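Local coordinates for outer membrane protein OMP121 (Bacteroides thetaiotaomicron, PDB 5FQ8) that probably imports nutrients, perhaps peptides, across the outer membrane as the TonB-dependent barrel partner of a SusCD complex, at residues F194-F198 with N849-P853; Y271-I277 with K292-R298; D580-K586 with N653-N659. The contacts are given in a common frame with arbitrary orientation. Residues are numbered along the deposited sequence.

Interaction 1: residues F194-F198 with N849-P853; sequences FQNEF and NDRNP. With CA (calcium ion), chain N.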
# COMPACT_ATOMS: atom_id res chain seq x y z
N PHE B 194 -31.14 -3.50 -30.58
CA PHE B 194 -31.18 -2.05 -30.46
C PHE B 194 -32.29 -1.46 -31.28
O PHE B 194 -32.78 -2.05 -32.23
CB PHE B 194 -29.86 -1.44 -30.92
CG PHE B 194 -28.70 -1.89 -30.13
CD1 PHE B 194 -28.60 -1.57 -28.79
CD2 PHE B 194 -27.70 -2.63 -30.72
CE1 PHE B 194 -27.53 -1.99 -28.05
CE2 PHE B 194 -26.62 -3.03 -29.98
CZ PHE B 194 -26.54 -2.72 -28.65
N GLN B 195 -32.68 -0.26 -30.89
CA GLN B 195 -33.53 0.59 -31.70
C GLN B 195 -32.64 1.36 -32.66
O GLN B 195 -31.58 1.84 -32.27
CB GLN B 195 -34.33 1.52 -30.80
CG GLN B 195 -34.57 2.90 -31.37
CD GLN B 195 -33.54 3.89 -30.94
OE1 GLN B 195 -33.18 4.77 -31.70
NE2 GLN B 195 -33.05 3.76 -29.72
N ASN B 196 -33.03 1.47 -33.90
CA ASN B 196 -32.30 2.28 -34.86
C ASN B 196 -33.18 3.39 -35.43
O ASN B 196 -33.00 3.82 -36.56
CB ASN B 196 -31.71 1.45 -36.01
CG ASN B 196 -30.59 0.52 -35.55
OD1 ASN B 196 -29.48 0.96 -35.24
ND2 ASN B 196 -30.86 -0.77 -35.56
N GLU B 197 -34.14 3.86 -34.64
CA GLU B 197 -35.07 4.87 -35.10
C GLU B 197 -34.66 6.28 -34.70
O GLU B 197 -34.84 7.21 -35.49
CB GLU B 197 -36.46 4.56 -34.55
CG GLU B 197 -37.61 5.12 -35.36
CD GLU B 197 -38.97 4.75 -34.79
OE1 GLU B 197 -39.04 3.82 -33.97
OE2 GLU B 197 -39.95 5.41 -35.17
N PHE B 198 -34.10 6.46 -33.51
CA PHE B 198 -33.75 7.77 -32.98
C PHE B 198 -32.28 7.81 -32.58
O PHE B 198 -31.70 6.80 -32.18
CB PHE B 198 -34.63 8.13 -31.78
CG PHE B 198 -36.07 7.75 -31.94
CD1 PHE B 198 -36.97 8.61 -32.54
CD2 PHE B 198 -36.54 6.54 -31.47
CE1 PHE B 198 -38.28 8.27 -32.68
CE2 PHE B 198 -37.85 6.19 -31.61
CZ PHE B 198 -38.72 7.06 -32.21
N ASN B 849 -43.82 3.70 -28.37
CA ASN B 849 -44.98 4.36 -28.93
C ASN B 849 -44.59 5.30 -30.05
O ASN B 849 -45.23 6.33 -30.24
CB ASN B 849 -45.75 5.09 -27.83
CG ASN B 849 -47.15 5.43 -28.23
OD1 ASN B 849 -48.01 4.57 -28.28
ND2 ASN B 849 -47.40 6.70 -28.51
N ASP B 850 -43.54 4.96 -30.78
CA ASP B 850 -42.88 5.92 -31.66
C ASP B 850 -42.51 7.16 -30.86
O ASP B 850 -42.33 8.25 -31.41
CB ASP B 850 -43.74 6.26 -32.87
CG ASP B 850 -44.11 5.03 -33.67
OD1 ASP B 850 -44.37 3.97 -33.05
OD2 ASP B 850 -44.17 5.17 -34.90
N ARG B 851 -42.41 6.97 -29.55
CA ARG B 851 -41.95 7.98 -28.62
C ARG B 851 -42.82 9.23 -28.65
O ARG B 851 -42.38 10.34 -28.33
CB ARG B 851 -40.47 8.29 -28.86
CG ARG B 851 -39.60 7.23 -28.25
CD ARG B 851 -38.14 7.51 -28.42
NE ARG B 851 -37.35 6.39 -27.93
CZ ARG B 851 -36.05 6.26 -28.15
NH1 ARG B 851 -35.40 7.17 -28.83
NH2 ARG B 851 -35.39 5.21 -27.67
N ASN B 852 -44.06 9.06 -29.02
CA ASN B 852 -45.01 10.14 -28.94
C ASN B 852 -45.63 10.19 -27.55
O ASN B 852 -45.66 9.18 -26.85
CB ASN B 852 -46.10 9.95 -29.98
CG ASN B 852 -45.58 10.06 -31.37
OD1 ASN B 852 -44.78 10.93 -31.67
ND2 ASN B 852 -46.02 9.16 -32.23
N PRO B 853 -46.11 11.36 -27.13
CA PRO B 853 -46.71 11.47 -25.80
C PRO B 853 -47.78 10.43 -25.60
O PRO B 853 -48.59 10.18 -26.48
CB PRO B 853 -47.29 12.88 -25.80
CG PRO B 853 -47.34 13.29 -27.21
CD PRO B 853 -46.18 12.63 -27.85
CA CA N . -43.24 2.70 -34.13
O HOH W 1 -42.49 0.55 -34.28
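Two loops meet here at a calcium site. Asn849 to Asn852 form a type I' beta turn, closed by Asn852 N to Asn849 O at 3.2 Å. Asp850 and Arg851 take the left-handed backbone conformation this turn requires. Arg851 has an m first rotamer and then runs extended, so its side chain lies across the Phe198 ring. Arg851 CD is 3.7 Å from the ring centroid and over the face, a CH-pi contact. Phe198 CD2 sits over one face of the Arg851 guanidinium, whose nitrogens bond to Thr846, Gly841 O and Ser213 O. Gln195 folds back with an off-rotamer chi1 of 145°. Gln195 OE1 accepts from Phe198 N at 2.6 Å, with a weak bond from Glu197 N at 3.2 Å. Glu197 is extended (t, t) and forms a salt bridge with Arg217. It belongs to the calcium site seen in this protein, yet in these coordinates Glu197 OE2 is 4.4 Å from the ion. Asp850 OD2 also bonds to Lys14 of the chain of the uncharacterized protein, so the turn touches a partner. Asp850, with chi1 m, chelates calcium through OD1 at 2.0 Å and OD2 at 2.8 Å; water 1 adds a ligand at 2.3 Å.

Interaction 2: residues Y271-I277 with K292-R298; sequences YVSFSQI and KYTFSAR. With KR0 (3-decanoyloxypropyl decanoate), chain Q.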
# COMPACT_ATOMS: atom_id res chain seq x y z
N TYR B 271 3.83 -41.63 -16.80
CA TYR B 271 3.14 -40.66 -17.65
C TYR B 271 3.71 -39.28 -17.38
O TYR B 271 3.95 -38.92 -16.22
CB TYR B 271 1.64 -40.69 -17.38
CG TYR B 271 0.78 -40.13 -18.48
CD1 TYR B 271 0.61 -38.77 -18.64
CD2 TYR B 271 0.13 -40.96 -19.37
CE1 TYR B 271 -0.17 -38.26 -19.63
CE2 TYR B 271 -0.64 -40.46 -20.38
CZ TYR B 271 -0.80 -39.10 -20.50
OH TYR B 271 -1.58 -38.58 -21.50
N VAL B 272 3.94 -38.51 -18.44
CA VAL B 272 4.47 -37.15 -18.33
C VAL B 272 3.85 -36.31 -19.44
O VAL B 272 3.92 -36.69 -20.61
CB VAL B 272 6.00 -37.10 -18.42
CG1 VAL B 272 6.47 -35.67 -18.54
CG2 VAL B 272 6.63 -37.75 -17.23
N SER B 273 3.27 -35.17 -19.08
CA SER B 273 2.48 -34.37 -20.01
C SER B 273 2.78 -32.89 -19.85
O SER B 273 3.35 -32.45 -18.84
CB SER B 273 1.00 -34.59 -19.79
OG SER B 273 0.67 -34.21 -18.48
N PHE B 274 2.36 -32.12 -20.84
CA PHE B 274 2.54 -30.67 -20.88
C PHE B 274 1.41 -30.07 -21.69
O PHE B 274 1.05 -30.61 -22.73
CB PHE B 274 3.88 -30.30 -21.50
CG PHE B 274 3.98 -28.87 -21.94
CD1 PHE B 274 4.36 -27.89 -21.04
CD2 PHE B 274 3.72 -28.50 -23.24
CE1 PHE B 274 4.47 -26.58 -21.42
CE2 PHE B 274 3.84 -27.18 -23.63
CZ PHE B 274 4.21 -26.22 -22.71
N SER B 275 0.87 -28.96 -21.23
CA SER B 275 -0.19 -28.29 -21.97
C SER B 275 0.08 -26.80 -22.00
O SER B 275 0.64 -26.24 -21.06
CB SER B 275 -1.54 -28.55 -21.34
OG SER B 275 -1.51 -28.20 -19.99
N GLN B 276 -0.32 -26.16 -23.09
CA GLN B 276 -0.10 -24.75 -23.30
C GLN B 276 -1.32 -24.16 -23.98
O GLN B 276 -1.85 -24.75 -24.92
CB GLN B 276 1.14 -24.50 -24.14
CG GLN B 276 1.45 -23.06 -24.41
CD GLN B 276 0.74 -22.55 -25.63
OE1 GLN B 276 0.12 -23.31 -26.34
NE2 GLN B 276 0.81 -21.26 -25.85
N ILE B 277 -1.76 -23.01 -23.49
CA ILE B 277 -2.96 -22.33 -23.97
C ILE B 277 -2.71 -20.83 -23.91
O ILE B 277 -2.16 -20.33 -22.94
CB ILE B 277 -4.19 -22.71 -23.13
CG1 ILE B 277 -4.48 -24.19 -23.24
CG2 ILE B 277 -5.40 -21.93 -23.55
CD1 ILE B 277 -5.68 -24.62 -22.50
N LYS B 292 -2.37 -20.46 -20.12
CA LYS B 292 -2.31 -21.60 -19.22
C LYS B 292 -1.11 -22.44 -19.62
O LYS B 292 -0.85 -22.63 -20.80
CB LYS B 292 -3.60 -22.39 -19.28
CG LYS B 292 -3.68 -23.54 -18.33
CD LYS B 292 -4.88 -24.40 -18.62
CE LYS B 292 -5.04 -25.45 -17.56
NZ LYS B 292 -6.16 -26.35 -17.84
N TYR B 293 -0.34 -22.88 -18.62
CA TYR B 293 0.74 -23.84 -18.79
C TYR B 293 0.64 -24.86 -17.68
O TYR B 293 0.51 -24.49 -16.51
CB TYR B 293 2.13 -23.20 -18.73
CG TYR B 293 2.54 -22.28 -19.86
CD1 TYR B 293 2.27 -20.93 -19.80
CD2 TYR B 293 3.25 -22.75 -20.95
CE1 TYR B 293 2.65 -20.08 -20.80
CE2 TYR B 293 3.64 -21.90 -21.96
CZ TYR B 293 3.33 -20.56 -21.88
OH TYR B 293 3.71 -19.69 -22.87
N THR B 294 0.71 -26.14 -18.01
CA THR B 294 0.78 -27.18 -17.01
C THR B 294 1.91 -28.14 -17.34
O THR B 294 2.35 -28.23 -18.48
CB THR B 294 -0.51 -27.99 -16.92
OG1 THR B 294 -0.69 -28.75 -18.12
CG2 THR B 294 -1.68 -27.05 -16.74
N PHE B 295 2.39 -28.84 -16.31
CA PHE B 295 3.34 -29.92 -16.46
C PHE B 295 2.99 -30.98 -15.43
O PHE B 295 2.67 -30.64 -14.30
CB PHE B 295 4.78 -29.44 -16.26
CG PHE B 295 5.80 -30.52 -16.50
CD1 PHE B 295 6.25 -30.78 -17.78
CD2 PHE B 295 6.28 -31.28 -15.45
CE1 PHE B 295 7.16 -31.76 -18.01
CE2 PHE B 295 7.19 -32.27 -15.67
CZ PHE B 295 7.64 -32.51 -16.95
N SER B 296 3.03 -32.24 -15.83
CA SER B 296 2.68 -33.34 -14.93
C SER B 296 3.63 -34.51 -15.12
O SER B 296 4.20 -34.70 -16.20
CB SER B 296 1.25 -33.80 -15.14
OG SER B 296 0.97 -34.93 -14.33
N ALA B 297 3.80 -35.28 -14.07
CA ALA B 297 4.66 -36.46 -14.10
C ALA B 297 4.09 -37.43 -13.09
O ALA B 297 3.99 -37.10 -11.91
CB ALA B 297 6.10 -36.11 -13.77
N ARG B 298 3.69 -38.60 -13.55
CA ARG B 298 3.01 -39.57 -12.71
C ARG B 298 3.64 -40.92 -12.92
O ARG B 298 3.84 -41.35 -14.06
CB ARG B 298 1.52 -39.62 -13.04
CG ARG B 298 0.78 -38.41 -12.60
CD ARG B 298 -0.62 -38.39 -13.10
NE ARG B 298 -0.72 -37.60 -14.31
CZ ARG B 298 -1.32 -38.02 -15.41
NH1 ARG B 298 -1.85 -39.22 -15.44
NH2 ARG B 298 -1.39 -37.24 -16.47
C1 KR0 Q . 14.44 -18.08 -22.91
O1 KR0 Q . 13.74 -19.07 -23.66
C2 KR0 Q . 14.26 -18.51 -21.47
C3 KR0 Q . 12.79 -18.53 -21.08
C4 KR0 Q . 7.75 -21.86 -22.94
O4 KR0 Q . 12.09 -19.71 -21.44
C5 KR0 Q . 10.64 -19.59 -21.59
C6 KR0 Q . 8.44 -23.03 -23.67
C7 KR0 Q . 14.21 -19.63 -24.91
C8 KR0 Q . 7.65 -24.33 -23.52
O8 KR0 Q . 10.17 -18.48 -21.58
C9 KR0 Q . 8.26 -25.58 -24.17
O9 KR0 Q . 15.34 -20.09 -24.96
C10 KR0 Q . 9.75 -20.80 -21.75
C11 KR0 Q . 8.61 -20.60 -22.76
C12 KR0 Q . 13.31 -19.66 -26.13
C13 KR0 Q . 12.32 -20.82 -26.06
C14 KR0 Q . 7.37 -26.81 -23.91
C15 KR0 Q . 8.07 -28.15 -24.07
C16 KR0 Q . 7.63 -29.12 -23.00
C17 KR0 Q . 12.95 -22.14 -26.48
C18 KR0 Q . 12.38 -23.29 -25.66
C19 KR0 Q . 11.40 -24.17 -26.44
C20 KR0 Q . 12.04 -25.47 -26.91
C21 KR0 Q . 11.02 -26.53 -27.31
C22 KR0 Q . 11.69 -27.82 -27.77
C23 KR0 Q . 10.73 -28.95 -28.10
O HOH W 2 -4.22 -27.61 -19.88
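This is an antiparallel pair of barrel strands, the two arms of the beta hairpin 268-280 and 289-303. Four hydrogen-bonded pairs alternate with three non-hydrogen-bonded ones. Tyr271 and Arg298 exchange bonds: Tyr271 N to Arg298 O is 2.8 Å and Arg298 N to Tyr271 O is 2.7 Å. Ser273 with Ser296, Ser275 with Thr294 and Ile277 with Lys292 do the same, at 2.8 to 3.2 Å between backbone N and O. The residues between them turn their amides to the next strands: Phe274 pairs with Leu259, and Phe295 with Tyr314.

The face with Tyr271, Ser273, Ser275, Lys292 and Arg298 meets the plug. Arg298 NE donates to Ser296 OG at 3.2 Å, and its NH2 forms a salt bridge with Asp137. Ser296 OG also bonds to Asn313. Ser273 OG bonds to the carboxylate of Asp137. Lys292 NZ donates to the carbonyls of Ser58, Asn131 and Ile133. Water 2 takes a further bond from Lys292 NZ at 3.1 Å and pairs with Ser275 OG at 2.8 Å.

The other face is largely apolar. Val272 CG1 touches Phe295 CZ at 3.7 Å, and Phe274 CZ lies 3.4 Å from C14 of the lipid-like KR0. Val272 and Phe295 also pack on Phe388 of the second subunit. The chemistry implies a two-sided wall: polar groups inside satisfied by plug, neighbouring strands and water, apolar groups facing lipid and the neighbouring subunit outside.

Interaction 3: residues D580-K586 with N653-N659; sequences DVITFGK and NMAFFKN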
# COMPACT_ATOMS: atom_id res chain seq x y z
N ASP B 580 -32.13 -61.55 -21.92
CA ASP B 580 -31.62 -61.32 -23.29
C ASP B 580 -32.40 -60.21 -23.96
O ASP B 580 -32.01 -59.73 -25.02
CB ASP B 580 -31.60 -62.58 -24.17
CG ASP B 580 -30.62 -62.47 -25.33
OD1 ASP B 580 -29.53 -61.89 -25.11
OD2 ASP B 580 -30.94 -62.95 -26.44
N VAL B 581 -33.49 -59.78 -23.33
CA VAL B 581 -34.17 -58.55 -23.74
C VAL B 581 -33.78 -57.46 -22.76
O VAL B 581 -33.65 -56.28 -23.13
CB VAL B 581 -35.70 -58.74 -23.79
CG1 VAL B 581 -36.41 -57.44 -23.47
CG2 VAL B 581 -36.10 -59.20 -25.16
N ILE B 582 -33.56 -57.85 -21.51
CA ILE B 582 -33.17 -56.95 -20.44
C ILE B 582 -31.68 -57.17 -20.19
O ILE B 582 -31.28 -58.13 -19.54
CB ILE B 582 -34.00 -57.20 -19.18
CG1 ILE B 582 -35.48 -57.16 -19.53
CG2 ILE B 582 -33.68 -56.18 -18.13
CD1 ILE B 582 -36.32 -57.62 -18.41
N THR B 583 -30.85 -56.27 -20.71
CA THR B 583 -29.42 -56.39 -20.49
C THR B 583 -29.06 -56.18 -19.02
O THR B 583 -28.21 -56.88 -18.47
CB THR B 583 -28.66 -55.38 -21.34
OG1 THR B 583 -29.10 -55.46 -22.70
CG2 THR B 583 -27.18 -55.64 -21.27
N PHE B 584 -29.69 -55.21 -18.38
CA PHE B 584 -29.31 -54.80 -17.04
C PHE B 584 -30.54 -54.23 -16.35
O PHE B 584 -31.35 -53.54 -16.97
CB PHE B 584 -28.17 -53.77 -17.10
CG PHE B 584 -27.57 -53.45 -15.76
CD1 PHE B 584 -26.88 -54.41 -15.05
CD2 PHE B 584 -27.66 -52.17 -15.24
CE1 PHE B 584 -26.32 -54.11 -13.82
CE2 PHE B 584 -27.10 -51.87 -14.02
CZ PHE B 584 -26.43 -52.84 -13.31
N GLY B 585 -30.69 -54.56 -15.07
CA GLY B 585 -31.79 -54.09 -14.27
C GLY B 585 -31.40 -54.05 -12.81
O GLY B 585 -31.27 -55.09 -12.16
N LYS B 586 -31.19 -52.84 -12.29
CA LYS B 586 -30.63 -52.60 -10.97
C LYS B 586 -31.51 -51.59 -10.25
O LYS B 586 -31.87 -50.57 -10.83
CB LYS B 586 -29.20 -52.07 -11.09
CG LYS B 586 -28.60 -51.49 -9.85
CD LYS B 586 -27.45 -50.58 -10.25
CE LYS B 586 -26.65 -50.08 -9.06
NZ LYS B 586 -25.75 -51.13 -8.51
N ASN B 653 -32.16 -48.31 -12.71
CA ASN B 653 -31.27 -48.31 -13.86
C ASN B 653 -31.53 -49.58 -14.65
O ASN B 653 -31.44 -50.68 -14.10
CB ASN B 653 -29.81 -48.23 -13.39
CG ASN B 653 -28.83 -48.16 -14.53
OD1 ASN B 653 -29.16 -47.76 -15.63
ND2 ASN B 653 -27.60 -48.54 -14.25
N MET B 654 -31.88 -49.45 -15.93
CA MET B 654 -32.11 -50.60 -16.77
C MET B 654 -31.53 -50.40 -18.16
O MET B 654 -31.56 -49.29 -18.71
CB MET B 654 -33.60 -50.92 -16.91
CG MET B 654 -34.25 -51.47 -15.68
SD MET B 654 -35.93 -51.94 -16.02
CE MET B 654 -36.44 -52.57 -14.44
N ALA B 655 -31.02 -51.48 -18.74
CA ALA B 655 -30.56 -51.49 -20.11
C ALA B 655 -31.25 -52.62 -20.86
O ALA B 655 -31.71 -53.59 -20.25
CB ALA B 655 -29.04 -51.64 -20.19
N PHE B 656 -31.34 -52.47 -22.18
CA PHE B 656 -32.04 -53.45 -23.00
C PHE B 656 -31.30 -53.66 -24.30
O PHE B 656 -30.49 -52.83 -24.72
CB PHE B 656 -33.48 -53.02 -23.31
CG PHE B 656 -34.27 -52.58 -22.11
CD1 PHE B 656 -34.88 -53.52 -21.30
CD2 PHE B 656 -34.42 -51.24 -21.81
CE1 PHE B 656 -35.62 -53.12 -20.20
CE2 PHE B 656 -35.14 -50.84 -20.72
CZ PHE B 656 -35.74 -51.78 -19.91
N PHE B 657 -31.60 -54.78 -24.95
CA PHE B 657 -31.14 -55.10 -26.30
C PHE B 657 -29.65 -54.82 -26.47
O PHE B 657 -29.23 -54.04 -27.31
CB PHE B 657 -31.95 -54.31 -27.33
CG PHE B 657 -33.43 -54.33 -27.08
CD1 PHE B 657 -34.08 -55.49 -26.70
CD2 PHE B 657 -34.18 -53.18 -27.21
CE1 PHE B 657 -35.44 -55.49 -26.47
CE2 PHE B 657 -35.53 -53.17 -26.98
CZ PHE B 657 -36.17 -54.32 -26.60
N LYS B 658 -28.86 -55.49 -25.62
CA LYS B 658 -27.40 -55.35 -25.58
C LYS B 658 -26.98 -53.88 -25.54
O LYS B 658 -26.23 -53.40 -26.39
CB LYS B 658 -26.74 -56.07 -26.76
CG LYS B 658 -27.05 -57.54 -26.87
CD LYS B 658 -26.21 -58.39 -25.95
CE LYS B 658 -26.70 -59.85 -25.95
NZ LYS B 658 -26.78 -60.45 -27.31
N ASN B 659 -27.49 -53.17 -24.54
CA ASN B 659 -27.17 -51.78 -24.27
C ASN B 659 -27.61 -50.83 -25.37
O ASN B 659 -27.14 -49.69 -25.42
CB ASN B 659 -25.67 -51.59 -24.01
CG ASN B 659 -25.34 -51.64 -22.56
OD1 ASN B 659 -25.44 -50.64 -21.85
ND2 ASN B 659 -24.93 -52.81 -22.10
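Asp580 lies in the loop just before strand 582-596, which pairs with strand 643-656. Asp580 OD1 forms a long salt bridge to Lys658 NZ, at 3.8 Å. Val581 O accepts a hydrogen bond from Phe657 N at 3.1 Å, and Val581 CG1 packs on Phe657 CE1 at 3.7 Å. Ile582 follows with an apolar contact, Ile582 CG1 to Phe656 CD1 at 4.1 Å.

At Thr583 the chain turns a corner. Thr583 and Phe584 both face Ala655, which makes a classic beta bulge. Ala655 O receives Phe584 N at 3.2 Å and, weakly, Thr583 N at 2.9 Å. Thr583 OG1 reaches past the strand end and takes a weak bond from Asn659 N at 3.3 Å.

From Phe584 onward the two strands pair antiparallel. Phe584 O accepts from Ala655 N at 2.7 Å, and the CB atoms of Phe584 and Ala655 touch at 3.9 Å. Gly585 has no side chain, and its CA lies 3.9 Å from Met654 CG. Lys586 closes the segment with a two-way pair: Lys586 N to Asn653 O is 2.8 Å and Asn653 N to Lys586 O is 3.0 Å. Lys586 NZ leaves the contact for Ser567 OG and the carbonyl of Lys38.

The chemistry implies a join that rests mainly on backbone hydrogen bonds; the one charged pair is long.

Overall arrangement
Interactions 2 and 3 lie in the same large barrel sheet, with centres 40 Å apart. Interaction 2 joins strands 268-280 and 289-303. Interaction 3 comes later in the chain and joins strands 582-596 and 643-656, barrel neighbours although 66 residues lie between their segments. Interaction 1 is set apart, among loops beyond the strands, with centres 55 Å from interaction 2 and 61 Å from interaction 3. Its two segments bracket both of the others in sequence. Strand pairing builds the wall, within a hairpin in interaction 2 and across a long insertion in interaction 3, while the loop contact brings early and late chain parts together at a calcium site beside a partner protein.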